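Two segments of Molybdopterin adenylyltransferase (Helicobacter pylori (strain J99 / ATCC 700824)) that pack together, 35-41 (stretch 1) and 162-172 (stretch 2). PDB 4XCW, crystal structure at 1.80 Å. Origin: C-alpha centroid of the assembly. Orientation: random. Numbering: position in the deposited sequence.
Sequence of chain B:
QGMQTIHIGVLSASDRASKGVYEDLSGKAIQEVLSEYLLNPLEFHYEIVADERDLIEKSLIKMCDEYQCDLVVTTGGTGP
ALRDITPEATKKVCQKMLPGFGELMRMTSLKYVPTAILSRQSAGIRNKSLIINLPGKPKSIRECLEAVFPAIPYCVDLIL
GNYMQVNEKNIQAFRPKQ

Stretch 1 35-41: SEYLLNP
Stretch 2, residues 162-172: NYMQVNEKNIQ

The side chain of Asn40 behaves like a piece of backbone. Asn40 OD1 accepts a hydrogen bond from Gln165 N at 2.7 Å, and Asn40 ND2 donates one to Tyr163 O at 3.1 Å. The amide thus reads the main chain of stretch 2 on both sides of Met164. Chi1 of Asn40 is m (-54°) and chi2 is 73°.

Next to this clamp lies a single beta bridge, Leu38 with Val166, CA to CA 4.7 Å. Leu39 N donates to Gln165 O at 2.8 Å, and Asn167 N donates to Tyr37 O at 2.8 Å. Both bonds are nearly straight. The two stretches run antiparallel: residue numbers rise in one as they fall in the other. Val166 CA also approaches Tyr37 O at 3.5 Å, a CA-H...O contact.

Stretch 1 begins as the end of a helix, residues 35-37. Leu38 leaves helical geometry at phi/psi -114/143; Leu39 returns to -91/-20, and Asn40 is extended at -60/151. Stretch 2 has no regular helix or strand. It is extended from Asn162 to Asn167, then turns. Asn167 O accepts from Asn170 N at 2.9 Å and from Ile171 N at 3.1 Å.

That turn brings Asn170 (chi1 m) back to the helix end. Asn170 ND2 donates to Glu36 O at 2.7 Å, with an angle of 175°.

Side-chain packing adds to these bonds. Tyr37 (chi1 -77°, chi2 5°) offers one ring face to Ile171 (chi1 t, chi2 p). Ile171 CB lies 4.0 Å from the Tyr37 ring centroid, 12° off the normal, and Ile171 CG2 is 3.7 Å from Tyr37 CG. Leu38 CD2 (m, t) lies 3.7 Å from Met164 CB. The CA-to-CB bond of Leu39 (m, t) points toward stretch 2, and Leu39 CD2 lies 3.6 Å from Asn167 CB.

Water 1 lies 2.7 Å from Ser35 O and accepts from Asn167 ND2 at 3.2 Å.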

ATOM      1  N   SER B  35      -0.128 -17.952  22.878  1.00 38.87           N
ATOM      2  CA  SER B  35      -0.633 -18.756  23.991  1.00 42.49           C
ATOM      3  C   SER B  35      -1.279 -17.893  25.070  1.00 42.34           C
ATOM      4  O   SER B  35      -2.213 -18.326  25.737  1.00 40.33           O
ATOM      5  CB  SER B  35       0.488 -19.594  24.610  1.00 45.87           C
ATOM      6  OG  SER B  35       0.897 -20.626  23.732  1.00 47.55           O
ATOM      7  N   GLU B  36      -0.772 -16.677  25.243  1.00 43.22           N
ATOM      8  CA  GLU B  36      -1.312 -15.756  26.239  1.00 43.45           C
ATOM      9  C   GLU B  36      -2.558 -15.031  25.730  1.00 40.19           C
ATOM     10  O   GLU B  36      -3.401 -14.601  26.520  1.00 41.68           O
ATOM     11  CB  GLU B  36      -0.252 -14.731  26.648  1.00 48.88           C
ATOM     12  CG  GLU B  36       0.958 -15.325  27.352  1.00 59.55           C
ATOM     13  CD  GLU B  36       2.068 -14.308  27.552  1.00 68.32           C
ATOM     14  OE1 GLU B  36       1.896 -13.152  27.108  1.00 68.96           O
ATOM     15  OE2 GLU B  36       3.108 -14.663  28.150  1.00 72.98           O
ATOM     16  N   TYR B  37      -2.665 -14.904  24.412  1.00 36.36           N
ATOM     17  CA  TYR B  37      -3.755 -14.160  23.783  1.00 34.87           C
ATOM     18  C   TYR B  37      -5.038 -14.972  23.629  1.00 37.19           C
ATOM     19  O   TYR B  37      -6.133 -14.408  23.592  1.00 38.44           O
ATOM     20  CB  TYR B  37      -3.326 -13.654  22.405  1.00 30.70           C
ATOM     21  CG  TYR B  37      -2.423 -12.440  22.426  1.00 28.41           C
ATOM     22  CD1 TYR B  37      -1.937 -11.917  23.622  1.00 33.59           C
ATOM     23  CD2 TYR B  37      -2.057 -11.813  21.238  1.00 30.02           C
ATOM     24  CE1 TYR B  37      -1.110 -10.805  23.628  1.00 37.31           C
ATOM     25  CE2 TYR B  37      -1.235 -10.704  21.237  1.00 34.06           C
ATOM     26  CZ  TYR B  37      -0.763 -10.203  22.427  1.00 36.94           C
ATOM     27  OH  TYR B  37       0.058  -9.094  22.410  1.00 38.42           O
ATOM     28  N   LEU B  38      -4.898 -16.290  23.524  1.00 36.62           N
ATOM     29  CA  LEU B  38      -6.036 -17.167  23.254  1.00 37.64           C
ATOM     30  C   LEU B  38      -6.361 -18.102  24.413  1.00 39.33           C
ATOM     31  O   LEU B  38      -5.468 -18.612  25.089  1.00 42.13           O
ATOM     32  CB  LEU B  38      -5.773 -17.995  21.996  1.00 32.81           C
ATOM     33  CG  LEU B  38      -5.716 -17.209  20.689  1.00 33.36           C
ATOM     34  CD1 LEU B  38      -5.182 -18.076  19.566  1.00 31.40           C
ATOM     35  CD2 LEU B  38      -7.100 -16.686  20.349  1.00 31.55           C
ATOM     36  N   LEU B  39      -7.653 -18.330  24.625  1.00 37.53           N
ATOM     37  CA  LEU B  39      -8.120 -19.249  25.651  1.00 40.90           C
ATOM     38  C   LEU B  39      -8.290 -20.659  25.090  1.00 42.45           C
ATOM     39  O   LEU B  39      -8.317 -21.634  25.842  1.00 42.90           O
ATOM     40  CB  LEU B  39      -9.439 -18.753  26.247  1.00 42.43           C
ATOM     41  CG  LEU B  39      -9.373 -17.386  26.932  1.00 45.56           C
ATOM     42  CD1 LEU B  39     -10.764 -16.889  27.285  1.00 49.87           C
ATOM     43  CD2 LEU B  39      -8.508 -17.463  28.179  1.00 47.09           C
ATOM     44  N   ASN B  40      -8.400 -20.757  23.769  1.00 40.11           N
ATOM     45  CA  ASN B  40      -8.596 -22.044  23.104  1.00 39.85           C
ATOM     46  C   ASN B  40      -7.468 -23.020  23.377  1.00 39.87           C
ATOM     47  O   ASN B  40      -6.332 -22.605  23.596  1.00 38.24           O
ATOM     48  CB  ASN B  40      -8.707 -21.860  21.586  1.00 37.01           C
ATOM     49  CG  ASN B  40      -9.761 -20.854  21.192  1.00 37.61           C
ATOM     50  OD1 ASN B  40      -9.572 -19.652  21.357  1.00 38.14           O
ATOM     51  ND2 ASN B  40     -10.879 -21.341  20.656  1.00 38.36           N
ATOM     52  N   PRO B  41      -7.775 -24.325  23.356  1.00 42.87           N
ATOM     53  CA  PRO B  41      -6.679 -25.281  23.200  1.00 44.81           C
ATOM     54  C   PRO B  41      -5.951 -24.994  21.892  1.00 40.82           C
ATOM     55  O   PRO B  41      -6.588 -24.818  20.848  1.00 39.56           O
ATOM     56  CB  PRO B  41      -7.383 -26.644  23.176  1.00 52.41           C
ATOM     57  CG  PRO B  41      -8.839 -26.344  22.964  1.00 51.36           C
ATOM     58  CD  PRO B  41      -9.077 -24.987  23.536  1.00 46.63           C
ATOM     59  N   ASN B 162     -11.905 -21.486  12.553  1.00 28.02           N
ATOM     60  CA  ASN B 162     -12.449 -21.799  13.875  1.00 28.89           C
ATOM     61  C   ASN B 162     -12.558 -20.550  14.739  1.00 29.99           C
ATOM     62  O   ASN B 162     -11.941 -19.523  14.458  1.00 33.15           O
ATOM     63  CB  ASN B 162     -11.597 -22.852  14.585  1.00 33.44           C
ATOM     64  CG  ASN B 162     -11.650 -24.201  13.906  1.00 43.87           C
ATOM     65  OD1 ASN B 162     -12.615 -24.527  13.217  1.00 45.90           O
ATOM     66  ND2 ASN B 162     -10.611 -25.000  14.101  1.00 51.35           N
ATOM     67  N   TYR B 163     -13.342 -20.645  15.803  1.00 31.96           N
ATOM     68  CA  TYR B 163     -13.709 -19.471  16.583  1.00 27.96           C
ATOM     69  C   TYR B 163     -12.753 -19.208  17.738  1.00 30.01           C
ATOM     70  O   TYR B 163     -12.805 -19.884  18.765  1.00 29.80           O
ATOM     71  CB  TYR B 163     -15.129 -19.636  17.115  1.00 29.67           C
ATOM     72  CG  TYR B 163     -15.711 -18.375  17.707  1.00 34.25           C
ATOM     73  CD1 TYR B 163     -16.396 -17.472  16.909  1.00 32.79           C
ATOM     74  CD2 TYR B 163     -15.589 -18.094  19.064  1.00 39.20           C
ATOM     75  CE1 TYR B 163     -16.942 -16.321  17.439  1.00 36.06           C
ATOM     76  CE2 TYR B 163     -16.133 -16.940  19.606  1.00 40.83           C
ATOM     77  CZ  TYR B 163     -16.808 -16.058  18.786  1.00 41.16           C
ATOM     78  OH  TYR B 163     -17.356 -14.909  19.309  1.00 44.32           O
ATOM     79  N   MET B 164     -11.882 -18.222  17.555  1.00 29.92           N
ATOM     80  CA  MET B 164     -10.942 -17.817  18.587  1.00 28.52           C
ATOM     81  C   MET B 164     -11.640 -17.158  19.761  1.00 33.88           C
ATOM     82  O   MET B 164     -12.483 -16.278  19.579  1.00 33.95           O
ATOM     83  CB  MET B 164      -9.914 -16.851  18.014  1.00 27.55           C
ATOM     84  CG  MET B 164      -8.899 -17.487  17.107  1.00 25.24           C
ATOM     85  SD  MET B 164      -7.877 -16.208  16.369  1.00 30.75           S
ATOM     86  CE  MET B 164      -6.684 -17.223  15.508  1.00 29.38           C
ATOM     87  N   GLN B 165     -11.269 -17.579  20.964  1.00 33.72           N
ATOM     88  CA  GLN B 165     -11.765 -16.955  22.178  1.00 38.13           C
ATOM     89  C   GLN B 165     -10.614 -16.269  22.898  1.00 38.55           C
ATOM     90  O   GLN B 165      -9.671 -16.906  23.371  1.00 39.73           O
ATOM     91  CB  GLN B 165     -12.453 -17.982  23.067  1.00 43.31           C
ATOM     92  CG  GLN B 165     -13.469 -18.803  22.302  1.00 48.68           C
ATOM     93  CD  GLN B 165     -14.682 -19.159  23.125  1.00 55.52           C
ATOM     94  OE1 GLN B 165     -14.871 -18.649  24.230  1.00 64.37           O
ATOM     95  NE2 GLN B 165     -15.518 -20.037  22.590  1.00 56.15           N
ATOM     96  N   VAL B 166     -10.707 -14.949  22.957  1.00 37.31           N
ATOM     97  CA  VAL B 166      -9.627 -14.092  23.415  1.00 37.67           C
ATOM     98  C   VAL B 166      -9.459 -14.085  24.932  1.00 35.58           C
ATOM     99  O   VAL B 166     -10.439 -14.078  25.670  1.00 37.54           O
ATOM    100  CB  VAL B 166      -9.877 -12.664  22.922  1.00 42.32           C
ATOM    101  CG1 VAL B 166      -8.747 -11.748  23.314  1.00 40.23           C
ATOM    102  CG2 VAL B 166     -10.045 -12.694  21.419  1.00 40.96           C
ATOM    103  N   ASN B 167      -8.207 -14.113  25.382  1.00 35.42           N
ATOM    104  CA  ASN B 167      -7.888 -13.877  26.782  1.00 39.25           C
ATOM    105  C   ASN B 167      -7.827 -12.369  27.004  1.00 40.57           C
ATOM    106  O   ASN B 167      -6.810 -11.729  26.740  1.00 39.75           O
ATOM    107  CB  ASN B 167      -6.565 -14.547  27.172  1.00 41.63           C
ATOM    108  CG  ASN B 167      -6.317 -14.532  28.675  1.00 49.24           C
ATOM    109  OD1 ASN B 167      -6.838 -13.682  29.397  1.00 49.66           O
ATOM    110  ND2 ASN B 167      -5.514 -15.478  29.151  1.00 50.30           N
ATOM    111  N   GLU B 168      -8.931 -11.810  27.480  1.00 42.81           N
ATOM    112  CA  GLU B 168      -9.093 -10.365  27.541  1.00 47.04           C
ATOM    113  C   GLU B 168      -8.228  -9.738  28.633  1.00 49.14           C
ATOM    114  O   GLU B 168      -8.058  -8.522  28.684  1.00 50.77           O
ATOM    115  CB  GLU B 168     -10.571 -10.030  27.741  1.00 51.41           C
ATOM    116  CG  GLU B 168     -11.431 -10.628  26.635  1.00 56.60           C
ATOM    117  CD  GLU B 168     -12.886 -10.236  26.722  1.00 65.62           C
ATOM    118  OE1 GLU B 168     -13.280  -9.611  27.725  1.00 70.13           O
ATOM    119  OE2 GLU B 168     -13.638 -10.558  25.777  1.00 69.60           O
ATOM    120  N   LYS B 169      -7.673 -10.582  29.494  1.00 47.20           N
ATOM    121  CA  LYS B 169      -6.676 -10.144  30.457  1.00 53.50           C
ATOM    122  C   LYS B 169      -5.412  -9.661  29.741  1.00 52.09           C
ATOM    123  O   LYS B 169      -4.656  -8.847  30.269  1.00 54.83           O
ATOM    124  CB  LYS B 169      -6.340 -11.281  31.426  1.00 55.79           C
ATOM    125  CG  LYS B 169      -5.395 -10.887  32.539  1.00 57.13           C
ATOM    126  CD  LYS B 169      -5.992  -9.771  33.367  1.00 58.21           C
ATOM    127  CE  LYS B 169      -4.993  -9.233  34.368  1.00 57.61           C
ATOM    128  NZ  LYS B 169      -4.580 -10.248  35.377  1.00 57.53           N
ATOM    129  N   ASN B 170      -5.192 -10.158  28.529  1.00 43.42           N
ATOM    130  CA  ASN B 170      -3.942  -9.896  27.828  1.00 44.21           C
ATOM    131  C   ASN B 170      -4.076  -9.092  26.537  1.00 45.98           C
ATOM    132  O   ASN B 170      -3.126  -8.433  26.114  1.00 45.13           O
ATOM    133  CB  ASN B 170      -3.240 -11.220  27.526  1.00 45.30           C
ATOM    134  CG  ASN B 170      -2.774 -11.924  28.784  1.00 47.99           C
ATOM    135  OD1 ASN B 170      -2.430 -11.280  29.775  1.00 50.04           O
ATOM    136  ND2 ASN B 170      -2.755 -13.252  28.750  1.00 46.53           N
ATOM    137  N   ILE B 171      -5.247  -9.147  25.909  1.00 43.96           N
ATOM    138  CA  ILE B 171      -5.457  -8.467  24.636  1.00 42.08           C
ATOM    139  C   ILE B 171      -6.958  -8.302  24.392  1.00 46.82           C
ATOM    140  O   ILE B 171      -7.767  -9.067  24.918  1.00 46.17           O
ATOM    141  CB  ILE B 171      -4.787  -9.250  23.467  1.00 40.54           C
ATOM    142  CG1 ILE B 171      -4.696  -8.405  22.191  1.00 39.50           C
ATOM    143  CG2 ILE B 171      -5.492 -10.571  23.214  1.00 41.22           C
ATOM    144  CD1 ILE B 171      -3.463  -7.521  22.135  1.00 37.93           C
ATOM    145  N   GLN B 172      -7.332  -7.285  23.624  1.00 49.31           N
ATOM    146  CA  GLN B 172      -8.731  -7.059  23.281  1.00 50.30           C
ATOM    147  C   GLN B 172      -8.958  -7.373  21.815  1.00 49.14           C
ATOM    148  O   GLN B 172      -8.180  -6.946  20.970  1.00 48.52           O
ATOM    149  CB  GLN B 172      -9.136  -5.613  23.567  1.00 59.68           C
ATOM    150  CG  GLN B 172      -8.878  -5.153  24.989  1.00 71.69           C
ATOM    151  CD  GLN B 172      -9.223  -6.210  26.017  1.00 79.83           C
ATOM    152  OE1 GLN B 172     -10.364  -6.668  26.095  1.00 83.18           O
ATOM    153  NE2 GLN B 172      -8.237  -6.599  26.817  1.00 82.41           N
TER
HETATM  154  O   HOH W   1      -4.238 -17.938  27.527  1.00 43.70           O